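PDB 5XSJ: signal transduction histidine kinase, LytS, which is probably a sensor kinase that autophosphorylates on histidine with ATP in a two-component phosphorelay, represented by its N-terminal all-helical segment without the catalytic domains. Local coordinates for residues B[27-32]-B[56-61]; B[31-36]-B[113-118]; B[38-43]-B[93-98]; B[71-76]-B[129-134]; B[81-86]-B[119-124]. All blocks are in the same frame, centred on the assembly; numbering follows the deposited sequence.

Interaction 1: B[27-32]-B[56-61]; sequences QHVDSS and ILAKQK
His28 and Ala58 bring helices 15-42 and 45-67 together, their CB atoms meeting at 3.7 Å where the backbones are nearest. From that CB the His28 side chain leans across, with CG anti to its own carbonyl carbon (chi1 -68°), which carries CG toward helix 45-67. CG and ND1 each lie 3.9 Å from Leu57 CB, the group that stands over the middle of the ring face. Its distance to the ring centroid is 3.6 Å, only 5° off the normal, a CH-pi contact. CD2 lies 3.8 Å from both Leu57 CB and Lys61 NZ, and CE1 meets Leu57 CD1 at 3.6 Å. The two segments run antiparallel at 155°, as neighbouring helices do in an up-down-up-down four-helix bundle. At the tip, NE2 accepts a hydrogen bond of 2.8 Å from Lys61 NZ, which arrives at the ring edge close to the ring plane. The lysine chain, extended beyond CG, crosses the imidazole at about a right angle and also forms a salt bridge with Glu24. Since NE2 serves as acceptor, the proton is expected on ND1, consistent with the hydrogen bond that ND1 makes to Glu54. One ring nitrogen faces a lysine and the other a glutamate, which would tend to fix the ring rotation. Next in sequence, Val29 CG2 touches Ala58 CB at 3.9 Å, and both residues lean on Leu84 of helix 73-99.

Interaction 2: B[31-36]-B[113-118]; sequences SSLDNF and AAKNIA
Leu33 and Phe36 pack on three residues of helix 104-133 in a buried, apolar contact between the first and last helices of the chain, which run antiparallel at 164°. No hydrogen bond joins the two segments; small alanines receive large side chains. Leu33 reaches over with CG anti to its backbone N (chi1 179°), and its two methyl branches divide the work. CD2 rests on Ala118 CB at 3.8 Å, while CD1 settles against the backbone of the preceding turn, 3.9 Å from Lys115 CA and 4.0 Å from Ala114 O. One turn further along helix 15-42, Phe36 CE2 approaches Ala114 CB at 3.8 Å, with CZ next to it. Since Ala114 and Ala118 are one helical turn apart, as are roughly Leu33 and Phe36, the two contacts stack along the bundle. The Lys115 amine continues past Leu33 to a hydrogen bond with Asn37, and it has a cation-pi contact with Phe111. On helix 15-42, Ser31 O takes two donors from Asn35 on opposite faces of its carbonyl plane, the backbone N and, at 2.8 Å, ND2. Phe36 also touches Thr94, so its ring connects this pair of helices to helix 73-99. Apolar side chains layered one helical turn apart between antiparallel helices are characteristic of the interior of a four-helix bundle.

Interaction 3: B[38-43]-B[93-98]; sequences QYILNG and NTISAY
Tyr98 lies across the end of helix 15-42, in a contact between helices 15-42 and 73-99, the nearly parallel, diagonal pair of a four-helix bundle (15° between the segments). The hollow is made by Tyr39, Ile40 and Gly43, and the Tyr98 ring fills it; its CG, anti to the backbone N (chi1 172°), is carried toward helix 15-42. Ile40 CA sits over the centre of the Tyr98 ring in a CH-pi contact, 4.2 Å from the centroid. Toward that same side the ring edge meets the face of Tyr39 in a T-shaped pair: the planes stand at 69°, and CE2 of Tyr98 lies above the Tyr39 ring, displaced toward the rim. The Ile40 side chain runs back alongside the tyrosine, and its CD1 enters the notch between Tyr98 CB, 3.9 Å away, and Thr94 CG2, also at 3.9 Å. Ile95 contributes CG2, which abuts Tyr39 CE2 at 4.0 Å. Tyr39 OH is hydrogen-bonded to Glu99, and residues of helices 45-67 and 104-133 border the cluster, among them Lys48 and Phe111. Gly43, where the chain leaves helical geometry with positive phi, carries no side chain where the Tyr98 hydroxyl arrives, and Tyr98 OH comes to 3.3 Å from Gly43 CA.

Interaction 4: B[71-76]-B[129-134]; sequences DVNQYI and MQNFLE
At the end of the four-helix bundle that holds both chain termini, Asn73 in the first turn of helix 73-99 meets Asn131 in the last turns of helix 104-133. The two side chains lie antiparallel alongside each other, their amides nearly coplanar (19°). Asn131 ND2 donates to Asn73 OD1 over 3.3 Å, with an N-H...O angle of 163°, and approaches nearly along the C=O axis. Asn131 CG, anti to the carbonyl carbon (chi1 -70°), is carried toward helix 73-99. The other end of the Asn73 amide faces Phe132: ND2 is 3.4 Å from CE1 of that ring. Ile76 meets Asn131 tip to tip, its CD1 3.2 Å from ND2, a tight approach that implies no attraction, and Val72 CG1 lies at the margin, 4.3 Å from the same nitrogen. Phe132 also packs on Asn18 and Thr22 of helix 15-42. Nearby residues of helix 104-133 face a second copy of the protein, where Glu134 bonds Asn23 of that second subunit. A neutral amide pair is thus the one hydrogen bond between these segments. The bond is straight but, at its length, probably modest in strength, and it gives the carbonyl oxygen of the buried Asn73 a donor.

Interaction 5: B[81-86]-B[119-124]; sequences DNTLDS and SYCDAY
Thr83 OG1, facing Tyr124 of the adjacent helix, is engaged by two partners: it hydrogen-bonds to Asp79 O, one turn back in its own helix, and accepts a hydrogen bond from a water at 2.9 Å. The same water lies 2.9 Å from Tyr124 OH, at the edge of the tyrosine ring and in its plane, so that it bridges helices 73-99 and 104-133. The Thr83 hydroxyl also comes close to the ring itself, OG1 lying 3.3 Å from Tyr124 CE2, with the two side chains crossing at about a right angle. Thr83 places OG1 anti to the carbonyl carbon (chi1 -57°), beside its backbone N, and turns the methyl the other way. That CG2 touches Cys121 SG at 3.8 Å and Tyr120 CB at the same distance, lying near the plane of the Tyr120 ring at its edge. Cys121 SG also faces Leu84, 4.2 Å from its CD1 and 3.9 Å from its backbone N. Leu84 faces helix 45-67 at Ile62, which places the contact in the core of the four-helix bundle, whose last two helices run antiparallel here at 162°. Tyr120 OH hydrogen-bonds to an acidic side chain of another protein in the assembly, and Thr83 packs on an apolar side chain there. Threonine thus serves both chemistries, its methyl joining the apolar layer while its hydroxyl, committed to Asp79 as donor, accepts from the bridging water.

From the N terminus, helix 15-42 turns back into helix 45-67, and interaction 1 closes this first hairpin. Interaction 2 starts from almost the same stretch, sharing Ser31 and Ser32, but reaches the last helix and so closes a far longer loop. Interaction 3, nested within it, ties helix 15-42 to its diagonal partner 73-99 and crosses interaction 1. Interactions 4 and 5 join helices 73-99 and 104-133, with 5 nested inside 4; both cross interactions 2 and 3 and follow interaction 1 in series. Interactions 1 and 5 meet through the Lys59-Asp85 salt bridge, while 3 and 4 hold opposite ends of the bundle, their centres about 34 Å apart.

Interaction 1: B[27-32]-B[56-61]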
# COMPACT_ATOMS: atom_id res chain seq x y z
N GLN B 27 -16.78 0.80 15.12
CA GLN B 27 -16.09 0.31 16.32
C GLN B 27 -16.14 -1.22 16.43
O GLN B 27 -15.14 -1.85 16.80
CB GLN B 27 -16.71 0.91 17.58
CG GLN B 27 -16.74 2.42 17.67
CD GLN B 27 -17.29 2.88 19.04
OE1 GLN B 27 -18.30 2.34 19.55
NE2 GLN B 27 -16.62 3.86 19.64
N HIS B 28 -17.29 -1.82 16.13
CA HIS B 28 -17.40 -3.29 16.19
C HIS B 28 -16.42 -3.95 15.22
O HIS B 28 -15.74 -4.92 15.55
CB HIS B 28 -18.82 -3.76 15.87
CG HIS B 28 -19.84 -3.38 16.89
ND1 HIS B 28 -19.64 -3.60 18.24
CD2 HIS B 28 -21.07 -2.83 16.77
CE1 HIS B 28 -20.70 -3.17 18.91
NE2 HIS B 28 -21.57 -2.69 18.04
N VAL B 29 -16.40 -3.44 13.99
CA VAL B 29 -15.51 -3.99 12.98
C VAL B 29 -14.06 -3.82 13.42
O VAL B 29 -13.30 -4.78 13.41
CB VAL B 29 -15.70 -3.31 11.60
CG1 VAL B 29 -14.73 -3.89 10.62
CG2 VAL B 29 -17.14 -3.50 11.09
N ASP B 30 -13.69 -2.61 13.84
CA ASP B 30 -12.33 -2.36 14.33
C ASP B 30 -11.98 -3.26 15.51
O ASP B 30 -10.91 -3.85 15.55
CB ASP B 30 -12.15 -0.89 14.72
CG ASP B 30 -12.30 0.05 13.52
OD1 ASP B 30 -12.41 -0.44 12.37
OD2 ASP B 30 -12.29 1.29 13.72
N SER B 31 -12.89 -3.38 16.47
CA SER B 31 -12.58 -4.19 17.64
C SER B 31 -12.52 -5.68 17.28
O SER B 31 -11.71 -6.45 17.84
CB SER B 31 -13.62 -3.95 18.74
OG SER B 31 -13.48 -4.91 19.76
N SER B 32 -13.37 -6.08 16.34
CA SER B 32 -13.35 -7.47 15.88
C SER B 32 -11.99 -7.84 15.27
O SER B 32 -11.42 -8.89 15.57
CB SER B 32 -14.47 -7.72 14.86
OG SER B 32 -14.39 -9.03 14.34
N ILE B 56 -20.69 -10.21 15.16
CA ILE B 56 -22.12 -10.48 15.27
C ILE B 56 -22.85 -9.17 15.39
O ILE B 56 -23.86 -8.94 14.73
CB ILE B 56 -22.46 -11.39 16.48
CG1 ILE B 56 -22.09 -12.84 16.17
CG2 ILE B 56 -23.93 -11.31 16.82
CD1 ILE B 56 -21.93 -13.70 17.42
N LEU B 57 -22.30 -8.28 16.21
CA LEU B 57 -22.95 -7.01 16.47
C LEU B 57 -22.88 -6.08 15.25
O LEU B 57 -23.84 -5.38 14.94
CB LEU B 57 -22.31 -6.33 17.69
CG LEU B 57 -22.52 -7.02 19.05
CD1 LEU B 57 -21.56 -6.46 20.10
CD2 LEU B 57 -23.97 -6.87 19.52
N ALA B 58 -21.74 -6.07 14.56
CA ALA B 58 -21.62 -5.26 13.34
C ALA B 58 -22.62 -5.73 12.27
O ALA B 58 -23.30 -4.94 11.64
CB ALA B 58 -20.19 -5.31 12.80
N LYS B 59 -22.69 -7.04 12.09
CA LYS B 59 -23.62 -7.65 11.14
C LYS B 59 -25.10 -7.28 11.41
O LYS B 59 -25.84 -6.90 10.49
CB LYS B 59 -23.44 -9.17 11.17
CG LYS B 59 -24.30 -9.92 10.18
CD LYS B 59 -23.78 -9.80 8.75
CE LYS B 59 -24.74 -10.48 7.77
NZ LYS B 59 -24.39 -10.19 6.36
N GLN B 60 -25.52 -7.40 12.67
CA GLN B 60 -26.91 -7.12 13.05
C GLN B 60 -27.27 -5.66 12.83
O GLN B 60 -28.34 -5.35 12.31
CB GLN B 60 -27.17 -7.49 14.52
CG GLN B 60 -28.66 -7.55 14.92
CD GLN B 60 -29.24 -6.19 15.32
OE1 GLN B 60 -28.51 -5.20 15.44
NE2 GLN B 60 -30.55 -6.14 15.55
N LYS B 61 -26.38 -4.77 13.25
CA LYS B 61 -26.64 -3.34 13.13
C LYS B 61 -26.62 -2.88 11.67
O LYS B 61 -27.40 -2.00 11.29
CB LYS B 61 -25.66 -2.55 13.98
CG LYS B 61 -25.88 -2.81 15.46
CD LYS B 61 -24.90 -2.09 16.36
CE LYS B 61 -25.16 -2.51 17.83
NZ LYS B 61 -24.18 -1.92 18.78

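Interaction 2: B[31-36]-B[113-118]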
# COMPACT_ATOMS: atom_id res chain seq x y z
N SER B 31 -12.89 -3.38 16.47
CA SER B 31 -12.58 -4.19 17.64
C SER B 31 -12.52 -5.68 17.28
O SER B 31 -11.71 -6.45 17.84
CB SER B 31 -13.62 -3.95 18.74
OG SER B 31 -13.48 -4.91 19.76
N SER B 32 -13.37 -6.08 16.34
CA SER B 32 -13.35 -7.47 15.88
C SER B 32 -11.99 -7.84 15.27
O SER B 32 -11.42 -8.89 15.57
CB SER B 32 -14.47 -7.72 14.86
OG SER B 32 -14.39 -9.03 14.34
N LEU B 33 -11.47 -6.95 14.42
CA LEU B 33 -10.17 -7.13 13.76
C LEU B 33 -9.04 -7.22 14.77
O LEU B 33 -8.19 -8.11 14.70
CB LEU B 33 -9.89 -5.97 12.77
CG LEU B 33 -8.54 -6.04 12.04
CD1 LEU B 33 -8.44 -7.28 11.13
CD2 LEU B 33 -8.24 -4.78 11.26
N ASP B 34 -9.05 -6.30 15.73
CA ASP B 34 -8.02 -6.22 16.74
C ASP B 34 -7.94 -7.51 17.56
O ASP B 34 -6.85 -8.06 17.79
CB ASP B 34 -8.28 -5.01 17.63
CG ASP B 34 -7.21 -4.81 18.67
OD1 ASP B 34 -6.07 -5.29 18.47
OD2 ASP B 34 -7.50 -4.17 19.70
N ASN B 35 -9.10 -8.02 17.99
CA ASN B 35 -9.14 -9.24 18.76
C ASN B 35 -8.74 -10.43 17.90
O ASN B 35 -7.98 -11.28 18.35
CB ASN B 35 -10.53 -9.44 19.37
CG ASN B 35 -10.74 -8.57 20.59
OD1 ASN B 35 -10.26 -8.91 21.66
ND2 ASN B 35 -11.41 -7.43 20.43
N PHE B 36 -9.24 -10.46 16.67
CA PHE B 36 -8.82 -11.47 15.68
C PHE B 36 -7.30 -11.54 15.54
O PHE B 36 -6.71 -12.61 15.65
CB PHE B 36 -9.47 -11.16 14.32
CG PHE B 36 -8.89 -11.94 13.17
CD1 PHE B 36 -9.19 -13.28 13.00
CD2 PHE B 36 -8.06 -11.32 12.24
CE1 PHE B 36 -8.67 -14.00 11.93
CE2 PHE B 36 -7.54 -12.03 11.17
CZ PHE B 36 -7.84 -13.38 11.02
N ALA B 113 -5.90 -10.62 3.83
CA ALA B 113 -7.19 -10.17 3.27
C ALA B 113 -8.14 -9.71 4.37
O ALA B 113 -8.81 -8.69 4.22
CB ALA B 113 -7.83 -11.28 2.44
N ALA B 114 -8.18 -10.42 5.49
CA ALA B 114 -9.03 -10.01 6.61
C ALA B 114 -8.72 -8.59 7.08
O ALA B 114 -9.63 -7.80 7.33
CB ALA B 114 -8.89 -10.99 7.77
N LYS B 115 -7.43 -8.25 7.19
CA LYS B 115 -7.03 -6.87 7.54
C LYS B 115 -7.48 -5.89 6.48
O LYS B 115 -8.00 -4.82 6.79
CB LYS B 115 -5.52 -6.74 7.68
CG LYS B 115 -4.84 -7.75 8.61
CD LYS B 115 -3.31 -7.64 8.45
CE LYS B 115 -2.59 -8.62 9.33
NZ LYS B 115 -3.05 -8.42 10.74
N ASN B 116 -7.20 -6.23 5.23
CA ASN B 116 -7.56 -5.36 4.10
C ASN B 116 -9.06 -5.17 4.04
O ASN B 116 -9.53 -4.05 3.90
CB ASN B 116 -7.07 -5.94 2.76
CG ASN B 116 -5.57 -5.86 2.59
OD1 ASN B 116 -4.91 -5.03 3.21
ND2 ASN B 116 -5.02 -6.71 1.72
N ILE B 117 -9.80 -6.26 4.15
CA ILE B 117 -11.24 -6.16 4.02
C ILE B 117 -11.84 -5.36 5.18
O ILE B 117 -12.75 -4.57 4.98
CB ILE B 117 -11.90 -7.54 3.94
CG1 ILE B 117 -11.43 -8.28 2.69
CG2 ILE B 117 -13.42 -7.40 3.92
CD1 ILE B 117 -11.89 -9.74 2.64
N ALA B 118 -11.29 -5.54 6.38
CA ALA B 118 -11.77 -4.75 7.51
C ALA B 118 -11.58 -3.26 7.22
O ALA B 118 -12.44 -2.45 7.54
CB ALA B 118 -11.06 -5.18 8.80

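Interaction 3: B[38-43]-B[93-98]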
# COMPACT_ATOMS: atom_id res chain seq x y z
N GLN B 38 -4.92 -10.43 17.60
CA GLN B 38 -4.32 -10.95 18.83
C GLN B 38 -4.51 -12.44 18.97
O GLN B 38 -3.62 -13.14 19.45
CB GLN B 38 -4.90 -10.24 20.06
CG GLN B 38 -4.54 -8.75 20.12
CD GLN B 38 -5.27 -8.05 21.25
OE1 GLN B 38 -5.11 -8.40 22.42
NE2 GLN B 38 -6.12 -7.10 20.90
N TYR B 39 -5.67 -12.95 18.55
CA TYR B 39 -5.92 -14.38 18.67
C TYR B 39 -4.97 -15.18 17.80
O TYR B 39 -4.37 -16.16 18.27
CB TYR B 39 -7.36 -14.72 18.29
CG TYR B 39 -7.63 -16.21 18.38
CD1 TYR B 39 -7.57 -16.88 19.60
CD2 TYR B 39 -7.93 -16.95 17.24
CE1 TYR B 39 -7.81 -18.25 19.69
CE2 TYR B 39 -8.18 -18.32 17.32
CZ TYR B 39 -8.12 -18.96 18.55
OH TYR B 39 -8.37 -20.31 18.63
N ILE B 40 -4.81 -14.78 16.54
CA ILE B 40 -3.91 -15.47 15.63
C ILE B 40 -2.46 -15.42 16.12
O ILE B 40 -1.69 -16.36 15.91
CB ILE B 40 -3.98 -14.88 14.18
CG1 ILE B 40 -5.39 -15.06 13.60
CG2 ILE B 40 -2.93 -15.52 13.26
CD1 ILE B 40 -5.95 -16.48 13.77
N LEU B 41 -2.09 -14.32 16.78
CA LEU B 41 -0.71 -14.14 17.24
C LEU B 41 -0.40 -14.83 18.56
O LEU B 41 0.77 -15.06 18.86
CB LEU B 41 -0.37 -12.66 17.38
CG LEU B 41 -0.28 -11.80 16.11
CD1 LEU B 41 0.64 -10.62 16.37
CD2 LEU B 41 0.19 -12.61 14.91
N ASN B 42 -1.41 -15.17 19.36
CA ASN B 42 -1.15 -15.81 20.67
C ASN B 42 -2.13 -16.91 21.11
O ASN B 42 -1.80 -17.75 21.95
CB ASN B 42 -1.10 -14.74 21.77
CG ASN B 42 -0.67 -15.32 23.11
OD1 ASN B 42 0.38 -15.97 23.22
ND2 ASN B 42 -1.50 -15.11 24.14
N GLY B 43 -3.34 -16.89 20.58
CA GLY B 43 -4.28 -17.97 20.85
C GLY B 43 -5.10 -17.87 22.12
O GLY B 43 -5.71 -18.86 22.52
N ASN B 93 -11.61 -18.51 7.81
CA ASN B 93 -10.65 -19.39 7.16
C ASN B 93 -9.28 -19.30 7.83
O ASN B 93 -8.61 -20.32 8.00
CB ASN B 93 -10.54 -19.07 5.67
CG ASN B 93 -11.78 -19.45 4.90
OD1 ASN B 93 -12.61 -20.22 5.38
ND2 ASN B 93 -11.94 -18.89 3.71
N THR B 94 -8.87 -18.10 8.21
CA THR B 94 -7.61 -17.93 8.92
C THR B 94 -7.65 -18.68 10.26
O THR B 94 -6.74 -19.42 10.58
CB THR B 94 -7.27 -16.44 9.20
OG1 THR B 94 -7.27 -15.71 7.97
CG2 THR B 94 -5.90 -16.32 9.86
N ILE B 95 -8.72 -18.48 11.03
CA ILE B 95 -8.85 -19.11 12.34
C ILE B 95 -8.82 -20.63 12.20
O ILE B 95 -8.17 -21.34 12.97
CB ILE B 95 -10.16 -18.66 13.03
CG1 ILE B 95 -10.07 -17.20 13.45
CG2 ILE B 95 -10.46 -19.53 14.25
CD1 ILE B 95 -11.36 -16.69 14.03
N SER B 96 -9.50 -21.11 11.18
CA SER B 96 -9.55 -22.53 10.89
C SER B 96 -8.17 -23.13 10.59
O SER B 96 -7.82 -24.18 11.12
CB SER B 96 -10.50 -22.78 9.73
OG SER B 96 -10.55 -24.15 9.41
N ALA B 97 -7.38 -22.48 9.74
CA ALA B 97 -6.03 -22.97 9.44
C ALA B 97 -5.13 -22.84 10.66
O ALA B 97 -4.30 -23.70 10.93
CB ALA B 97 -5.43 -22.21 8.25
N TYR B 98 -5.31 -21.76 11.41
CA TYR B 98 -4.54 -21.51 12.61
C TYR B 98 -4.75 -22.62 13.65
O TYR B 98 -3.79 -23.15 14.22
CB TYR B 98 -4.92 -20.17 13.22
CG TYR B 98 -4.32 -19.90 14.58
CD1 TYR B 98 -2.97 -19.62 14.72
CD2 TYR B 98 -5.10 -19.93 15.73
CE1 TYR B 98 -2.42 -19.36 15.95
CE2 TYR B 98 -4.55 -19.68 16.97
CZ TYR B 98 -3.20 -19.40 17.07
OH TYR B 98 -2.64 -19.14 18.29

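Interaction 4: B[71-76]-B[129-134]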
# COMPACT_ATOMS: atom_id res chain seq x y z
N ASP B 71 -32.65 5.69 -1.12
CA ASP B 71 -32.17 5.31 -2.46
C ASP B 71 -30.65 5.26 -2.60
O ASP B 71 -30.13 4.46 -3.38
CB ASP B 71 -32.74 6.27 -3.51
CG ASP B 71 -34.19 6.00 -3.84
OD1 ASP B 71 -34.62 4.83 -3.76
OD2 ASP B 71 -34.91 6.97 -4.19
N VAL B 72 -29.94 6.12 -1.88
CA VAL B 72 -28.49 6.20 -2.03
C VAL B 72 -27.74 5.30 -1.05
O VAL B 72 -26.87 4.52 -1.46
CB VAL B 72 -27.99 7.66 -1.87
CG1 VAL B 72 -26.47 7.72 -1.73
CG2 VAL B 72 -28.46 8.51 -3.04
N ASN B 73 -28.08 5.40 0.24
CA ASN B 73 -27.40 4.63 1.27
C ASN B 73 -27.58 3.14 1.09
O ASN B 73 -26.76 2.35 1.53
CB ASN B 73 -27.89 5.04 2.66
CG ASN B 73 -27.54 6.46 3.01
OD1 ASN B 73 -26.59 7.04 2.46
ND2 ASN B 73 -28.30 7.04 3.93
N GLN B 74 -28.69 2.77 0.46
CA GLN B 74 -29.00 1.41 0.05
C GLN B 74 -27.82 0.71 -0.62
O GLN B 74 -27.48 -0.43 -0.29
CB GLN B 74 -30.19 1.47 -0.91
CG GLN B 74 -31.02 0.24 -1.10
CD GLN B 74 -32.04 0.41 -2.23
OE1 GLN B 74 -31.96 1.37 -3.01
NE2 GLN B 74 -32.99 -0.51 -2.33
N TYR B 75 -27.20 1.42 -1.57
CA TYR B 75 -26.06 0.91 -2.34
C TYR B 75 -24.80 0.76 -1.50
O TYR B 75 -24.08 -0.22 -1.64
CB TYR B 75 -25.75 1.83 -3.55
CG TYR B 75 -26.82 1.71 -4.61
CD1 TYR B 75 -26.81 0.66 -5.51
CD2 TYR B 75 -27.86 2.63 -4.68
CE1 TYR B 75 -27.79 0.52 -6.46
CE2 TYR B 75 -28.86 2.50 -5.64
CZ TYR B 75 -28.82 1.44 -6.52
OH TYR B 75 -29.79 1.29 -7.48
N ILE B 76 -24.55 1.74 -0.64
CA ILE B 76 -23.39 1.71 0.24
C ILE B 76 -23.56 0.62 1.30
O ILE B 76 -22.61 -0.08 1.65
CB ILE B 76 -23.17 3.07 0.93
CG1 ILE B 76 -23.04 4.18 -0.12
CG2 ILE B 76 -21.92 3.05 1.81
CD1 ILE B 76 -23.05 5.59 0.48
N MET B 129 -21.45 7.69 7.51
CA MET B 129 -21.58 8.65 8.60
C MET B 129 -21.65 10.07 8.05
O MET B 129 -22.38 10.91 8.57
CB MET B 129 -20.42 8.53 9.58
CG MET B 129 -20.78 8.77 11.04
SD MET B 129 -19.38 8.41 12.12
CE MET B 129 -18.89 6.79 11.52
N GLN B 130 -20.89 10.32 6.99
CA GLN B 130 -20.92 11.62 6.33
C GLN B 130 -22.27 11.88 5.66
O GLN B 130 -22.79 12.99 5.73
CB GLN B 130 -19.81 11.73 5.30
CG GLN B 130 -18.40 11.71 5.88
CD GLN B 130 -17.36 11.97 4.79
OE1 GLN B 130 -17.36 13.02 4.14
NE2 GLN B 130 -16.47 11.00 4.58
N ASN B 131 -22.81 10.85 5.02
CA ASN B 131 -24.11 10.97 4.37
C ASN B 131 -25.25 11.24 5.35
O ASN B 131 -26.11 12.08 5.09
CB ASN B 131 -24.42 9.70 3.58
CG ASN B 131 -23.54 9.57 2.36
OD1 ASN B 131 -22.63 10.38 2.15
ND2 ASN B 131 -23.81 8.56 1.55
N PHE B 132 -25.25 10.52 6.47
CA PHE B 132 -26.21 10.79 7.53
C PHE B 132 -26.03 12.19 8.09
O PHE B 132 -27.00 12.85 8.48
CB PHE B 132 -26.07 9.75 8.65
CG PHE B 132 -26.59 8.40 8.28
CD1 PHE B 132 -27.80 8.26 7.62
CD2 PHE B 132 -25.86 7.27 8.59
CE1 PHE B 132 -28.28 7.00 7.28
CE2 PHE B 132 -26.33 6.01 8.26
CZ PHE B 132 -27.54 5.88 7.60
N LEU B 133 -24.79 12.65 8.14
CA LEU B 133 -24.48 13.97 8.67
C LEU B 133 -25.08 15.07 7.79
O LEU B 133 -25.32 16.17 8.26
CB LEU B 133 -22.97 14.16 8.79
CG LEU B 133 -22.43 15.33 9.61
CD1 LEU B 133 -23.01 15.33 11.01
CD2 LEU B 133 -20.92 15.24 9.68
N GLU B 134 -25.37 14.74 6.54
CA GLU B 134 -25.74 15.74 5.55
C GLU B 134 -27.21 15.69 5.09
O GLU B 134 -27.48 15.63 3.89
CB GLU B 134 -24.83 15.60 4.33
CG GLU B 134 -23.37 15.90 4.63
CD GLU B 134 -22.41 15.38 3.56
OE1 GLU B 134 -22.90 14.82 2.55
OE2 GLU B 134 -21.18 15.54 3.74

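Interaction 5: B[81-86]-B[119-124]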
# COMPACT_ATOMS: atom_id res chain seq x y z
N ASP B 81 -22.33 -4.47 3.79
CA ASP B 81 -22.83 -5.75 4.29
C ASP B 81 -22.12 -6.93 3.63
O ASP B 81 -21.67 -7.86 4.29
CB ASP B 81 -24.34 -5.84 4.04
CG ASP B 81 -25.01 -6.96 4.85
OD1 ASP B 81 -24.48 -7.36 5.91
OD2 ASP B 81 -26.09 -7.42 4.42
N ASN B 82 -22.01 -6.88 2.30
CA ASN B 82 -21.27 -7.90 1.58
C ASN B 82 -19.79 -7.93 1.93
O ASN B 82 -19.19 -8.98 2.04
CB ASN B 82 -21.44 -7.70 0.09
CG ASN B 82 -22.78 -8.18 -0.38
OD1 ASN B 82 -23.31 -9.15 0.16
ND2 ASN B 82 -23.35 -7.49 -1.36
N THR B 83 -19.20 -6.76 2.13
CA THR B 83 -17.78 -6.69 2.44
C THR B 83 -17.54 -7.28 3.83
O THR B 83 -16.53 -7.95 4.05
CB THR B 83 -17.27 -5.23 2.35
OG1 THR B 83 -17.55 -4.72 1.04
CG2 THR B 83 -15.78 -5.13 2.61
N LEU B 84 -18.46 -7.04 4.76
CA LEU B 84 -18.34 -7.66 6.08
C LEU B 84 -18.40 -9.18 5.97
O LEU B 84 -17.62 -9.88 6.62
CB LEU B 84 -19.43 -7.17 7.03
CG LEU B 84 -19.22 -7.65 8.47
CD1 LEU B 84 -18.00 -6.98 9.08
CD2 LEU B 84 -20.45 -7.41 9.35
N ASP B 85 -19.31 -9.70 5.15
CA ASP B 85 -19.38 -11.15 4.93
C ASP B 85 -18.04 -11.68 4.42
O ASP B 85 -17.62 -12.78 4.80
CB ASP B 85 -20.49 -11.52 3.94
CG ASP B 85 -21.90 -11.30 4.50
OD1 ASP B 85 -22.08 -11.19 5.73
OD2 ASP B 85 -22.84 -11.23 3.68
N SER B 86 -17.36 -10.90 3.56
CA SER B 86 -16.04 -11.32 3.05
C SER B 86 -15.00 -11.36 4.16
O SER B 86 -14.15 -12.23 4.20
CB SER B 86 -15.55 -10.38 1.94
OG SER B 86 -16.35 -10.50 0.77
N SER B 119 -10.47 -2.91 6.57
CA SER B 119 -10.23 -1.50 6.24
C SER B 119 -11.23 -1.00 5.22
O SER B 119 -11.64 0.15 5.31
CB SER B 119 -8.80 -1.27 5.74
OG SER B 119 -8.64 -1.70 4.40
N TYR B 120 -11.65 -1.83 4.27
CA TYR B 120 -12.71 -1.40 3.35
C TYR B 120 -13.98 -1.07 4.13
O TYR B 120 -14.65 -0.08 3.83
CB TYR B 120 -13.03 -2.46 2.30
CG TYR B 120 -11.85 -2.97 1.50
CD1 TYR B 120 -10.73 -2.18 1.28
CD2 TYR B 120 -11.86 -4.26 0.99
CE1 TYR B 120 -9.65 -2.66 0.56
CE2 TYR B 120 -10.80 -4.75 0.26
CZ TYR B 120 -9.70 -3.96 0.05
OH TYR B 120 -8.66 -4.48 -0.67
N CYS B 121 -14.32 -1.91 5.12
CA CYS B 121 -15.51 -1.68 5.96
C CYS B 121 -15.43 -0.29 6.64
O CYS B 121 -16.41 0.45 6.66
CB CYS B 121 -15.66 -2.80 7.01
SG CYS B 121 -16.10 -4.42 6.31
N ASP B 122 -14.27 0.05 7.18
CA ASP B 122 -14.07 1.38 7.76
C ASP B 122 -14.38 2.52 6.82
O ASP B 122 -14.95 3.52 7.25
CB ASP B 122 -12.63 1.54 8.25
CG ASP B 122 -12.41 0.88 9.57
OD1 ASP B 122 -13.43 0.47 10.18
OD2 ASP B 122 -11.24 0.75 9.99
N ALA B 123 -14.00 2.38 5.55
CA ALA B 123 -14.26 3.45 4.58
C ALA B 123 -15.74 3.55 4.24
O ALA B 123 -16.27 4.66 4.10
CB ALA B 123 -13.43 3.24 3.31
N TYR B 124 -16.43 2.42 4.09
CA TYR B 124 -17.87 2.46 3.85
C TYR B 124 -18.58 3.15 5.03
O TYR B 124 -19.48 3.95 4.85
CB TYR B 124 -18.45 1.06 3.62
CG TYR B 124 -17.96 0.41 2.35
CD1 TYR B 124 -18.01 1.09 1.14
CD2 TYR B 124 -17.41 -0.86 2.36
CE1 TYR B 124 -17.55 0.52 -0.02
CE2 TYR B 124 -16.94 -1.44 1.19
CZ TYR B 124 -17.01 -0.75 0.00
OH TYR B 124 -16.54 -1.31 -1.16
O HOH W 1 -15.22 -3.82 -0.44